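O-methyltransferase, putative (Bacillus cereus, PDB 3DUW) probably transfers a methyl group from S-adenosylmethionine to a hydroxyl group of its substrate, and is held here with the product S-adenosylhomocysteine. Local coordinates at residues A[35-40]-A[93-98]; A[63-68]-A[137-142]; A[87-92]-A[117-122]. All coordinates share one frame; numbering follows the deposited sequence.

Contact 1: A[35-40]-A[93-98]; sequences ANLPAH and EKHADI. With SAH (S-adenosyl-L-homocysteine), chain C.
A loop meets the first turns of a helix here, in a small, mostly apolar surface contact at the rim of the cofactor pocket: residues 35-40, which link helix 23-34 to helix 44-57, lie across the start of helix 93-105. Leu37 does most of the work. Its CG is anti to the carbonyl carbon, and the side chain runs past that of His95 in the opposite sense, so that Leu37 CD2 comes obliquely to the imidazole, 3.5 Å from His95 CD2. The same methyl meets Ile98 tip to tip, with Leu37 CD2 to Ile98 CD1 at 3.7 Å. Packing is tightest two residues earlier, where Ala35 CB sits 3.3 Å from Ile98 CD1, closer than carbons usually come. Asn36, with positive phi (63°), closes helix 23-34 in a Schellman motif and turns the chain out of it. At this end Lys94 stretches along the outside, CG anti to its backbone N and every later torsion extended, and NZ donates to Ala35 O over 2.8 Å, in the plane of that carbonyl. In the Rossmann-like methyltransferase fold, helix 93-105 follows the strand whose end carries the acidic residue for the ribose, here Glu90. His95 adds to that site from the first turn of the helix: its ND1 gives a hydrogen bond to SAH O3' at 2.9 Å (N-H...O angle 154°), made near the plane of the ring, and a weak one to Glu90 OE2. Pro38 CD approaches His95 NE2 loosely, at 4.4 Å. Farther along the loop, His40 brings its CB to 4.0 Å from SAH SD.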
loop_
_atom_site.group_PDB
_atom_site.type_symbol
_atom_site.label_atom_id
_atom_site.label_comp_id
_atom_site.label_asym_id
_atom_site.label_seq_id
_atom_site.Cartn_x
_atom_site.Cartn_y
_atom_site.Cartn_z
ATOM N N ALA A 35 3.645 -14.353 -27.053
ATOM C CA ALA A 35 2.650 -15.415 -26.945
ATOM C C ALA A 35 1.235 -14.855 -27.032
ATOM O O ALA A 35 0.254 -15.584 -26.864
ATOM C CB ALA A 35 2.833 -16.165 -25.634
ATOM N N ASN A 36 1.149 -13.554 -27.287
ATOM C CA ASN A 36 -0.120 -12.853 -27.409
ATOM C C ASN A 36 -0.975 -12.836 -26.148
ATOM O O ASN A 36 -2.196 -12.715 -26.227
ATOM C CB ASN A 36 -0.923 -13.424 -28.579
ATOM C CG ASN A 36 -0.262 -13.158 -29.914
ATOM O OD1 ASN A 36 0.073 -12.017 -30.235
ATOM N ND2 ASN A 36 -0.070 -14.209 -30.701
ATOM N N LEU A 37 -0.344 -12.962 -24.986
ATOM C CA LEU A 37 -1.095 -12.911 -23.739
ATOM C C LEU A 37 -1.545 -11.463 -23.577
ATOM O O LEU A 37 -0.864 -10.542 -24.026
ATOM C CB LEU A 37 -0.216 -13.292 -22.541
ATOM C CG LEU A 37 0.553 -14.617 -22.544
ATOM C CD1 LEU A 37 1.027 -14.917 -21.121
ATOM C CD2 LEU A 37 -0.330 -15.743 -23.049
ATOM N N PRO A 38 -2.707 -11.239 -22.944
ATOM C CA PRO A 38 -3.179 -9.863 -22.760
ATOM C C PRO A 38 -2.212 -9.121 -21.837
ATOM O O PRO A 38 -1.583 -9.737 -20.976
ATOM C CB PRO A 38 -4.548 -10.051 -22.112
ATOM C CG PRO A 38 -4.988 -11.404 -22.595
ATOM C CD PRO A 38 -3.715 -12.210 -22.492
ATOM N N ALA A 39 -2.090 -7.809 -22.019
ATOM C CA ALA A 39 -1.205 -7.005 -21.183
ATOM C C ALA A 39 -1.918 -6.694 -19.870
ATOM O O ALA A 39 -2.178 -5.530 -19.549
ATOM C CB ALA A 39 -0.840 -5.710 -21.904
ATOM N N HIS A 40 -2.236 -7.741 -19.114
ATOM C CA HIS A 40 -2.933 -7.578 -17.846
ATOM C C HIS A 40 -2.038 -7.799 -16.632
ATOM O O HIS A 40 -2.540 -7.903 -15.508
ATOM C CB HIS A 40 -4.138 -8.523 -17.760
ATOM C CG HIS A 40 -5.187 -8.269 -18.798
ATOM N ND1 HIS A 40 -5.333 -7.055 -19.434
ATOM C CD2 HIS A 40 -6.160 -9.071 -19.291
ATOM C CE1 HIS A 40 -6.349 -7.121 -20.276
ATOM N NE2 HIS A 40 -6.868 -8.333 -20.208
ATOM N N GLU A 93 -4.280 -23.406 -19.784
ATOM C CA GLU A 93 -3.148 -24.315 -19.853
ATOM C C GLU A 93 -1.968 -23.585 -20.489
ATOM O O GLU A 93 -0.832 -23.723 -20.044
ATOM C CB GLU A 93 -3.495 -25.550 -20.689
ATOM C CG GLU A 93 -2.622 -26.752 -20.364
ATOM C CD GLU A 93 -2.850 -27.925 -21.293
ATOM O OE1 GLU A 93 -4.021 -28.196 -21.642
ATOM O OE2 GLU A 93 -1.854 -28.582 -21.661
ATOM N N LYS A 94 -2.250 -22.806 -21.530
ATOM C CA LYS A 94 -1.212 -22.045 -22.214
ATOM C C LYS A 94 -0.593 -21.023 -21.265
ATOM O O LYS A 94 0.624 -20.948 -21.135
ATOM C CB LYS A 94 -1.782 -21.327 -23.440
ATOM C CG LYS A 94 -0.788 -20.399 -24.120
ATOM C CD LYS A 94 -1.368 -19.766 -25.371
ATOM C CE LYS A 94 -0.421 -18.723 -25.936
ATOM N NZ LYS A 94 -0.973 -18.073 -27.156
ATOM N N HIS A 95 -1.428 -20.232 -20.596
ATOM C CA HIS A 95 -0.892 -19.243 -19.661
ATOM C C HIS A 95 -0.036 -19.922 -18.600
ATOM O O HIS A 95 1.075 -19.480 -18.309
ATOM C CB HIS A 95 -2.012 -18.480 -18.943
ATOM C CG HIS A 95 -2.795 -17.565 -19.828
ATOM N ND1 HIS A 95 -3.706 -16.659 -19.331
ATOM C CD2 HIS A 95 -2.826 -17.428 -21.176
ATOM C CE1 HIS A 95 -4.266 -16.004 -20.333
ATOM N NE2 HIS A 95 -3.749 -16.452 -21.463
ATOM N N ALA A 96 -0.563 -20.997 -18.023
ATOM C CA ALA A 96 0.141 -21.712 -16.968
ATOM C C ALA A 96 1.519 -22.194 -17.392
ATOM O O ALA A 96 2.483 -22.051 -16.643
ATOM C CB ALA A 96 -0.700 -22.884 -16.479
ATOM N N ASP A 97 1.624 -22.767 -18.588
ATOM C CA ASP A 97 2.924 -23.246 -19.040
ATOM C C ASP A 97 3.893 -22.117 -19.333
ATOM O O ASP A 97 5.095 -22.258 -19.111
ATOM C CB ASP A 97 2.783 -24.152 -20.258
ATOM C CG ASP A 97 2.459 -25.574 -19.871
ATOM O OD1 ASP A 97 2.891 -25.996 -18.773
ATOM O OD2 ASP A 97 1.790 -26.274 -20.660
ATOM N N ILE A 98 3.375 -21.001 -19.834
ATOM C CA ILE A 98 4.226 -19.851 -20.104
ATOM C C ILE A 98 4.706 -19.320 -18.756
ATOM O O ILE A 98 5.874 -18.976 -18.603
ATOM C CB ILE A 98 3.464 -18.756 -20.893
ATOM C CG1 ILE A 98 3.207 -19.255 -22.320
ATOM C CG2 ILE A 98 4.261 -17.451 -20.910
ATOM C CD1 ILE A 98 2.371 -18.328 -23.161
HETATM N N SAH C . -1.714 -11.270 -11.606
HETATM C CA SAH C . -1.044 -11.577 -12.923
HETATM C CB SAH C . -2.012 -11.438 -14.050
HETATM C CG SAH C . -3.231 -12.329 -14.047
HETATM S SD SAH C . -4.397 -11.749 -15.354
HETATM C C SAH C . 0.100 -10.528 -13.132
HETATM O O SAH C . 0.233 -9.625 -12.302
HETATM O OXT SAH C . 0.840 -10.683 -14.168
HETATM C "C5'" SAH C . -5.807 -12.681 -14.911
HETATM C "C4'" SAH C . -5.557 -14.255 -15.101
HETATM O "O4'" SAH C . -6.807 -14.789 -14.669
HETATM C "C3'" SAH C . -5.422 -14.756 -16.532
HETATM O "O3'" SAH C . -4.182 -15.435 -16.747
HETATM C "C2'" SAH C . -6.699 -15.674 -16.698
HETATM O "O2'" SAH C . -6.500 -16.741 -17.612
HETATM C "C1'" SAH C . -6.956 -16.111 -15.270
HETATM N N9 SAH C . -8.178 -16.587 -14.985
HETATM C C8 SAH C . -9.448 -16.237 -15.409
HETATM N N7 SAH C . -10.412 -16.939 -14.904
HETATM C C5 SAH C . -9.761 -17.862 -14.048
HETATM C C6 SAH C . -10.287 -18.906 -13.204
HETATM N N6 SAH C . -11.591 -19.189 -13.090
HETATM N N1 SAH C . -9.344 -19.614 -12.502
HETATM C C2 SAH C . -8.005 -19.363 -12.586
HETATM N N3 SAH C . -7.463 -18.375 -13.383
HETATM C C4 SAH C . -8.397 -17.667 -14.083
#

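Contact 2: A[63-68]-A[137-142]; sequences LEIGTL and IFIDAD. With SAH (S-adenosyl-L-homocysteine), chain C.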
loop_
_atom_site.group_PDB
_atom_site.type_symbol
_atom_site.label_atom_id
_atom_site.label_comp_id
_atom_site.label_asym_id
_atom_site.label_seq_id
_atom_site.Cartn_x
_atom_site.Cartn_y
_atom_site.Cartn_z
ATOM N N LEU A 63 -0.606 -17.336 -1.592
ATOM C CA LEU A 63 -1.592 -17.894 -2.505
ATOM C C LEU A 63 -1.955 -16.799 -3.499
ATOM O O LEU A 63 -2.339 -15.700 -3.098
ATOM C CB LEU A 63 -2.856 -18.334 -1.758
ATOM C CG LEU A 63 -4.051 -18.717 -2.640
ATOM C CD1 LEU A 63 -3.709 -19.950 -3.470
ATOM C CD2 LEU A 63 -5.270 -18.992 -1.769
ATOM N N GLU A 64 -1.802 -17.093 -4.784
ATOM C CA GLU A 64 -2.146 -16.141 -5.833
ATOM C C GLU A 64 -3.214 -16.754 -6.722
ATOM O O GLU A 64 -3.129 -17.929 -7.087
ATOM C CB GLU A 64 -0.923 -15.799 -6.685
ATOM C CG GLU A 64 -1.248 -14.940 -7.896
ATOM C CD GLU A 64 -0.011 -14.580 -8.675
ATOM O OE1 GLU A 64 0.602 -15.492 -9.273
ATOM O OE2 GLU A 64 0.358 -13.386 -8.680
ATOM N N ILE A 65 -4.233 -15.966 -7.051
ATOM C CA ILE A 65 -5.304 -16.426 -7.921
ATOM C C ILE A 65 -5.230 -15.567 -9.182
ATOM O O ILE A 65 -5.537 -14.375 -9.154
ATOM C CB ILE A 65 -6.688 -16.271 -7.244
ATOM C CG1 ILE A 65 -6.664 -16.924 -5.856
ATOM C CG2 ILE A 65 -7.758 -16.916 -8.111
ATOM C CD1 ILE A 65 -7.975 -16.807 -5.083
ATOM N N GLY A 66 -4.794 -16.185 -10.280
ATOM C CA GLY A 66 -4.645 -15.482 -11.546
ATOM C C GLY A 66 -3.157 -15.300 -11.831
ATOM O O GLY A 66 -2.560 -14.308 -11.412
ATOM N N THR A 67 -2.566 -16.233 -12.585
ATOM C CA THR A 67 -1.130 -16.203 -12.884
ATOM C C THR A 67 -0.701 -15.498 -14.185
ATOM O O THR A 67 0.369 -14.865 -14.208
ATOM C CB THR A 67 -0.565 -17.650 -12.967
ATOM O OG1 THR A 67 -1.149 -18.466 -11.938
ATOM C CG2 THR A 67 0.948 -17.618 -12.823
ATOM N N LEU A 68 -1.508 -15.621 -15.248
ATOM C CA LEU A 68 -1.148 -15.054 -16.559
ATOM C C LEU A 68 0.220 -15.601 -16.986
ATOM O O LEU A 68 0.363 -16.782 -17.302
ATOM C CB LEU A 68 -1.062 -13.536 -16.519
ATOM C CG LEU A 68 -1.179 -12.799 -17.845
ATOM C CD1 LEU A 68 -2.391 -13.296 -18.622
ATOM C CD2 LEU A 68 -1.294 -11.306 -17.602
ATOM N N ILE A 137 -2.471 -13.405 0.428
ATOM C CA ILE A 137 -3.294 -13.859 -0.688
ATOM C C ILE A 137 -3.548 -12.727 -1.683
ATOM O O ILE A 137 -4.036 -11.654 -1.310
ATOM C CB ILE A 137 -4.641 -14.408 -0.161
ATOM C CG1 ILE A 137 -4.370 -15.503 0.880
ATOM C CG2 ILE A 137 -5.480 -14.951 -1.307
ATOM C CD1 ILE A 137 -5.605 -16.017 1.578
ATOM N N PHE A 138 -3.208 -12.974 -2.945
ATOM C CA PHE A 138 -3.380 -11.988 -4.008
ATOM C C PHE A 138 -4.470 -12.476 -4.951
ATOM O O PHE A 138 -4.313 -13.503 -5.613
ATOM C CB PHE A 138 -2.056 -11.801 -4.765
ATOM C CG PHE A 138 -2.106 -10.757 -5.855
ATOM C CD1 PHE A 138 -2.718 -9.526 -5.636
ATOM C CD2 PHE A 138 -1.513 -10.996 -7.091
ATOM C CE1 PHE A 138 -2.737 -8.547 -6.637
ATOM C CE2 PHE A 138 -1.527 -10.026 -8.092
ATOM C CZ PHE A 138 -2.140 -8.799 -7.864
ATOM N N ILE A 139 -5.583 -11.751 -4.983
ATOM C CA ILE A 139 -6.715 -12.102 -5.833
ATOM C C ILE A 139 -6.638 -11.248 -7.091
ATOM O O ILE A 139 -6.883 -10.039 -7.052
ATOM C CB ILE A 139 -8.044 -11.861 -5.094
ATOM C CG1 ILE A 139 -8.034 -12.627 -3.768
ATOM C CG2 ILE A 139 -9.207 -12.314 -5.959
ATOM C CD1 ILE A 139 -9.269 -12.419 -2.912
ATOM N N ASP A 140 -6.302 -11.888 -8.207
ATOM C CA ASP A 140 -6.127 -11.175 -9.466
ATOM C C ASP A 140 -6.477 -12.030 -10.684
ATOM O O ASP A 140 -5.697 -12.120 -11.633
ATOM C CB ASP A 140 -4.671 -10.699 -9.554
ATOM C CG ASP A 140 -4.442 -9.690 -10.654
ATOM O OD1 ASP A 140 -5.372 -8.928 -10.977
ATOM O OD2 ASP A 140 -3.312 -9.643 -11.183
ATOM N N ALA A 141 -7.656 -12.642 -10.657
ATOM C CA ALA A 141 -8.099 -13.484 -11.761
ATOM C C ALA A 141 -9.354 -12.894 -12.401
ATOM O O ALA A 141 -9.358 -11.730 -12.805
ATOM C CB ALA A 141 -8.364 -14.900 -11.251
ATOM N N ASP A 142 -10.407 -13.701 -12.519
ATOM C CA ASP A 142 -11.663 -13.222 -13.085
ATOM C C ASP A 142 -12.408 -12.562 -11.933
ATOM O O ASP A 142 -12.859 -13.227 -11.006
ATOM C CB ASP A 142 -12.465 -14.381 -13.699
ATOM C CG ASP A 142 -12.639 -15.555 -12.755
ATOM O OD1 ASP A 142 -11.678 -15.921 -12.041
ATOM O OD2 ASP A 142 -13.747 -16.137 -12.747
HETATM N N SAH C . -1.714 -11.270 -11.606
HETATM C CA SAH C . -1.044 -11.577 -12.923
HETATM C CB SAH C . -2.012 -11.438 -14.050
HETATM C CG SAH C . -3.231 -12.329 -14.047
HETATM S SD SAH C . -4.397 -11.749 -15.354
HETATM C C SAH C . 0.100 -10.528 -13.132
HETATM O O SAH C . 0.233 -9.625 -12.302
HETATM O OXT SAH C . 0.840 -10.683 -14.168
HETATM C "C5'" SAH C . -5.807 -12.681 -14.911
HETATM C "C4'" SAH C . -5.557 -14.255 -15.101
HETATM O "O4'" SAH C . -6.807 -14.789 -14.669
HETATM C "C3'" SAH C . -5.422 -14.756 -16.532
HETATM O "O3'" SAH C . -4.182 -15.435 -16.747
HETATM C "C2'" SAH C . -6.699 -15.674 -16.698
HETATM O "O2'" SAH C . -6.500 -16.741 -17.612
HETATM C "C1'" SAH C . -6.956 -16.111 -15.270
HETATM N N9 SAH C . -8.178 -16.587 -14.985
HETATM C C8 SAH C . -9.448 -16.237 -15.409
HETATM N N7 SAH C . -10.412 -16.939 -14.904
HETATM C C5 SAH C . -9.761 -17.862 -14.048
HETATM C C6 SAH C . -10.287 -18.906 -13.204
HETATM N N6 SAH C . -11.591 -19.189 -13.090
HETATM N N1 SAH C . -9.344 -19.614 -12.502
HETATM C C2 SAH C . -8.005 -19.363 -12.586
HETATM N N3 SAH C . -7.463 -18.375 -13.383
HETATM C C4 SAH C . -8.397 -17.667 -14.083
#
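Ile65, Phe138 and Leu63 have the most surface buried where strand 61-65 runs beside strand 136-139, parallel and in register at the centre of the sheet. Ile65 is held through both its N-H and its C=O: its N donates to Phe138 O at 2.9 Å, nearly along the C=O axis, and its O takes the N-H of Asp140 at 2.8 Å, a more bent bond (144° at the hydrogen). Its CG2, anti to the backbone N, reaches past the strand ends to Ala141 CB at 3.8 Å. Leu63, on the same face of the sheet, lies alongside Ile137 with both side chains pointing one way, and its O receives Phe138 N at 2.9 Å. Phe138 takes the other face next to Glu64, each with CG anti to its backbone N. Glu64 OE2 lies at the edge of the ring, in its plane, 3.4 Å from Phe138 CD2. The buried carboxylate is satisfied by hydroxyls: OE2 bonds Ser72, OE1 bonds Thr88 and Thr73. Asp140 CB lies over one face of the Phe138 ring, offset toward the rim; the CG of Asp140 is anti to its backbone N. That puts Asp140 OD2 only 2.3 Å from SAH N, a very short hydrogen bond, while the opposite oxygen, OD1, pairs with Lys143. The amino group also donates to Gly66 O at 3.2 Å, so both strand ends hold it. The angles of Gly66 (phi 108°, psi 94°) would jam a CB against the carbonyl O of Ile65; separately, the nearness of the other segment would drive one into Asp140 O and Ala141 CA. Central parallel strands whose C-terminal ends run into cofactor-binding loops, with a glycine turn after the first, are characteristic of the Rossmann-like class I methyltransferase fold.

Contact 3: A[87-92]-A[117-122]; sequences VTLEAS and GLALDS. With SAH (S-adenosyl-L-homocysteine), chain C.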
loop_
_atom_site.group_PDB
_atom_site.type_symbol
_atom_site.label_atom_id
_atom_site.label_comp_id
_atom_site.label_asym_id
_atom_site.label_seq_id
_atom_site.Cartn_x
_atom_site.Cartn_y
_atom_site.Cartn_z
ATOM N N VAL A 87 1.860 -20.474 -4.218
ATOM C CA VAL A 87 0.993 -21.390 -4.939
ATOM C C VAL A 87 0.118 -20.451 -5.756
ATOM O O VAL A 87 -0.587 -19.614 -5.194
ATOM C CB VAL A 87 0.104 -22.222 -3.994
ATOM C CG1 VAL A 87 -0.856 -23.069 -4.809
ATOM C CG2 VAL A 87 0.968 -23.106 -3.106
ATOM N N THR A 88 0.183 -20.567 -7.078
ATOM C CA THR A 88 -0.601 -19.699 -7.942
ATOM C C THR A 88 -1.531 -20.512 -8.843
ATOM O O THR A 88 -1.156 -21.574 -9.352
ATOM C CB THR A 88 0.335 -18.772 -8.767
ATOM O OG1 THR A 88 -0.454 -17.851 -9.524
ATOM C CG2 THR A 88 1.238 -19.580 -9.690
ATOM N N LEU A 89 -2.745 -20.002 -9.025
ATOM C CA LEU A 89 -3.779 -20.678 -9.803
ATOM C C LEU A 89 -4.055 -20.030 -11.159
ATOM O O LEU A 89 -4.290 -18.821 -11.247
ATOM C CB LEU A 89 -5.067 -20.722 -8.975
ATOM C CG LEU A 89 -4.853 -21.130 -7.511
ATOM C CD1 LEU A 89 -6.190 -21.179 -6.794
ATOM C CD2 LEU A 89 -4.156 -22.479 -7.435
ATOM N N GLU A 90 -4.051 -20.849 -12.209
ATOM C CA GLU A 90 -4.278 -20.367 -13.567
ATOM C C GLU A 90 -5.174 -21.316 -14.366
ATOM O O GLU A 90 -4.897 -22.513 -14.464
ATOM C CB GLU A 90 -2.929 -20.192 -14.270
ATOM C CG GLU A 90 -3.014 -19.779 -15.726
ATOM C CD GLU A 90 -3.867 -18.544 -15.930
ATOM O OE1 GLU A 90 -3.653 -17.548 -15.203
ATOM O OE2 GLU A 90 -4.746 -18.568 -16.820
ATOM N N ALA A 91 -6.240 -20.774 -14.945
ATOM C CA ALA A 91 -7.188 -21.575 -15.714
ATOM C C ALA A 91 -6.704 -21.982 -17.104
ATOM O O ALA A 91 -7.016 -23.074 -17.576
ATOM C CB ALA A 91 -8.507 -20.832 -15.832
ATOM N N SER A 92 -5.955 -21.106 -17.765
ATOM C CA SER A 92 -5.457 -21.394 -19.106
ATOM C C SER A 92 -4.210 -22.269 -19.094
ATOM O O SER A 92 -3.203 -21.921 -18.473
ATOM C CB SER A 92 -5.153 -20.084 -19.837
ATOM O OG SER A 92 -4.417 -20.322 -21.024
ATOM N N GLY A 117 -6.003 -25.027 -13.864
ATOM C CA GLY A 117 -7.399 -25.358 -13.648
ATOM C C GLY A 117 -8.204 -24.179 -13.145
ATOM O O GLY A 117 -7.644 -23.134 -12.806
ATOM N N LEU A 118 -9.522 -24.329 -13.116
ATOM C CA LEU A 118 -10.376 -23.259 -12.620
ATOM C C LEU A 118 -10.041 -23.086 -11.145
ATOM O O LEU A 118 -9.978 -24.062 -10.393
ATOM C CB LEU A 118 -11.850 -23.625 -12.802
ATOM C CG LEU A 118 -12.307 -23.794 -14.255
ATOM C CD1 LEU A 118 -13.759 -24.245 -14.296
ATOM C CD2 LEU A 118 -12.137 -22.478 -15.000
ATOM N N ALA A 119 -9.810 -21.842 -10.735
ATOM C CA ALA A 119 -9.449 -21.549 -9.355
ATOM C C ALA A 119 -10.357 -22.197 -8.312
ATOM O O ALA A 119 -9.872 -22.750 -7.332
ATOM C CB ALA A 119 -9.391 -20.039 -9.137
ATOM N N LEU A 120 -11.668 -22.144 -8.522
ATOM C CA LEU A 120 -12.580 -22.739 -7.555
ATOM C C LEU A 120 -12.328 -24.234 -7.368
ATOM O O LEU A 120 -12.462 -24.750 -6.259
ATOM C CB LEU A 120 -14.034 -22.479 -7.959
ATOM C CG LEU A 120 -14.479 -21.013 -7.871
ATOM C CD1 LEU A 120 -15.938 -20.903 -8.267
ATOM C CD2 LEU A 120 -14.274 -20.485 -6.455
ATOM N N ASP A 121 -11.955 -24.931 -8.440
ATOM C CA ASP A 121 -11.670 -26.361 -8.331
ATOM C C ASP A 121 -10.359 -26.588 -7.591
ATOM O O ASP A 121 -10.264 -27.456 -6.726
ATOM C CB ASP A 121 -11.579 -27.022 -9.710
ATOM C CG ASP A 121 -12.919 -27.109 -10.404
ATOM O OD1 ASP A 121 -13.911 -27.466 -9.731
ATOM O OD2 ASP A 121 -12.981 -26.836 -11.620
ATOM N N SER A 122 -9.345 -25.800 -7.936
ATOM C CA SER A 122 -8.041 -25.929 -7.302
ATOM C C SER A 122 -8.072 -25.561 -5.822
ATOM O O SER A 122 -7.364 -26.160 -5.017
ATOM C CB SER A 122 -7.012 -25.058 -8.031
ATOM O OG SER A 122 -6.800 -25.525 -9.352
HETATM N N SAH C . -1.714 -11.270 -11.606
HETATM C CA SAH C . -1.044 -11.577 -12.923
HETATM C CB SAH C . -2.012 -11.438 -14.050
HETATM C CG SAH C . -3.231 -12.329 -14.047
HETATM S SD SAH C . -4.397 -11.749 -15.354
HETATM C C SAH C . 0.100 -10.528 -13.132
HETATM O O SAH C . 0.233 -9.625 -12.302
HETATM O OXT SAH C . 0.840 -10.683 -14.168
HETATM C "C5'" SAH C . -5.807 -12.681 -14.911
HETATM C "C4'" SAH C . -5.557 -14.255 -15.101
HETATM O "O4'" SAH C . -6.807 -14.789 -14.669
HETATM C "C3'" SAH C . -5.422 -14.756 -16.532
HETATM O "O3'" SAH C . -4.182 -15.435 -16.747
HETATM C "C2'" SAH C . -6.699 -15.674 -16.698
HETATM O "O2'" SAH C . -6.500 -16.741 -17.612
HETATM C "C1'" SAH C . -6.956 -16.111 -15.270
HETATM N N9 SAH C . -8.178 -16.587 -14.985
HETATM C C8 SAH C . -9.448 -16.237 -15.409
HETATM N N7 SAH C . -10.412 -16.939 -14.904
HETATM C C5 SAH C . -9.761 -17.862 -14.048
HETATM C C6 SAH C . -10.287 -18.906 -13.204
HETATM N N6 SAH C . -11.591 -19.189 -13.090
HETATM N N1 SAH C . -9.344 -19.614 -12.502
HETATM C C2 SAH C . -8.005 -19.363 -12.586
HETATM N N3 SAH C . -7.463 -18.375 -13.383
HETATM C C4 SAH C . -8.397 -17.667 -14.083
#
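One direct hydrogen bond ties the end of strand 85-90 to the turn leading into helix 119-128: Gly117 N donates to Glu90 O at 2.8 Å, from above the carbonyl plane rather than along a lone pair. A CA-H...O contact backs it up, with Ala91 CA 3.3 Å from Gly117 O. Gly117 adopts phi 138°, psi 170°, where a CB would be jammed against the preceding carbonyl. Apolar contacts flank this pair. Leu89 sends CD2 to Ser122 CB at 3.9 Å and CD1 toward Ala119, while Ala91 CB meets Leu118 CD2 on the outer side. The two loops follow the C-terminal ends of neighbouring parallel strands, 85-90 and 112-116, in the Rossmann-like fold, and both contribute to the nucleoside site. The ligand bonds divide by loop. Glu90 grips the ribose: CG is anti to the backbone N and the chain bends at chi2 (53°), so that OE1 takes O3' and OE2 takes O2', each at 2.7 Å, the bidentate acidic grip of SAM-dependent methyltransferases. Ser92 N steadies the carboxylate through the anti lone pair of OE2, and Leu68 N bonds OE1. At the start of helix 119-128, Ala119 N donates to SAH N1 at 2.9 Å and so reads the adenine edge; from the 87-92 side, Ala91 CB packs 3.6 Å from SAH C2.

How the contacts relate
Contact 2 is the buried centre of the fold, contact 3 is partly buried, and contact 1 lies at the surface. Their chemistry follows: regular strand-to-strand bonding in contact 2, a single backbone bond with apolar neighbours in contact 3, and a lysine-to-carbonyl bond over methyl packing in contact 1. Strands 61-65 and 85-90 are neighbours in the sheet, and Thr88 hydroxyl joins contacts 2 and 3 through Glu64 and Thr67. Contact 3 holds strand 85-90 and contact 1 the helix that follows it; Leu68 of contact 2 packs on His40 and His95 of contact 1. Contact 2 bonds the ligand's amino group and also touches ribose and adenine; contact 3 bonds adenine and ribose; contact 1 adds one ribose bond.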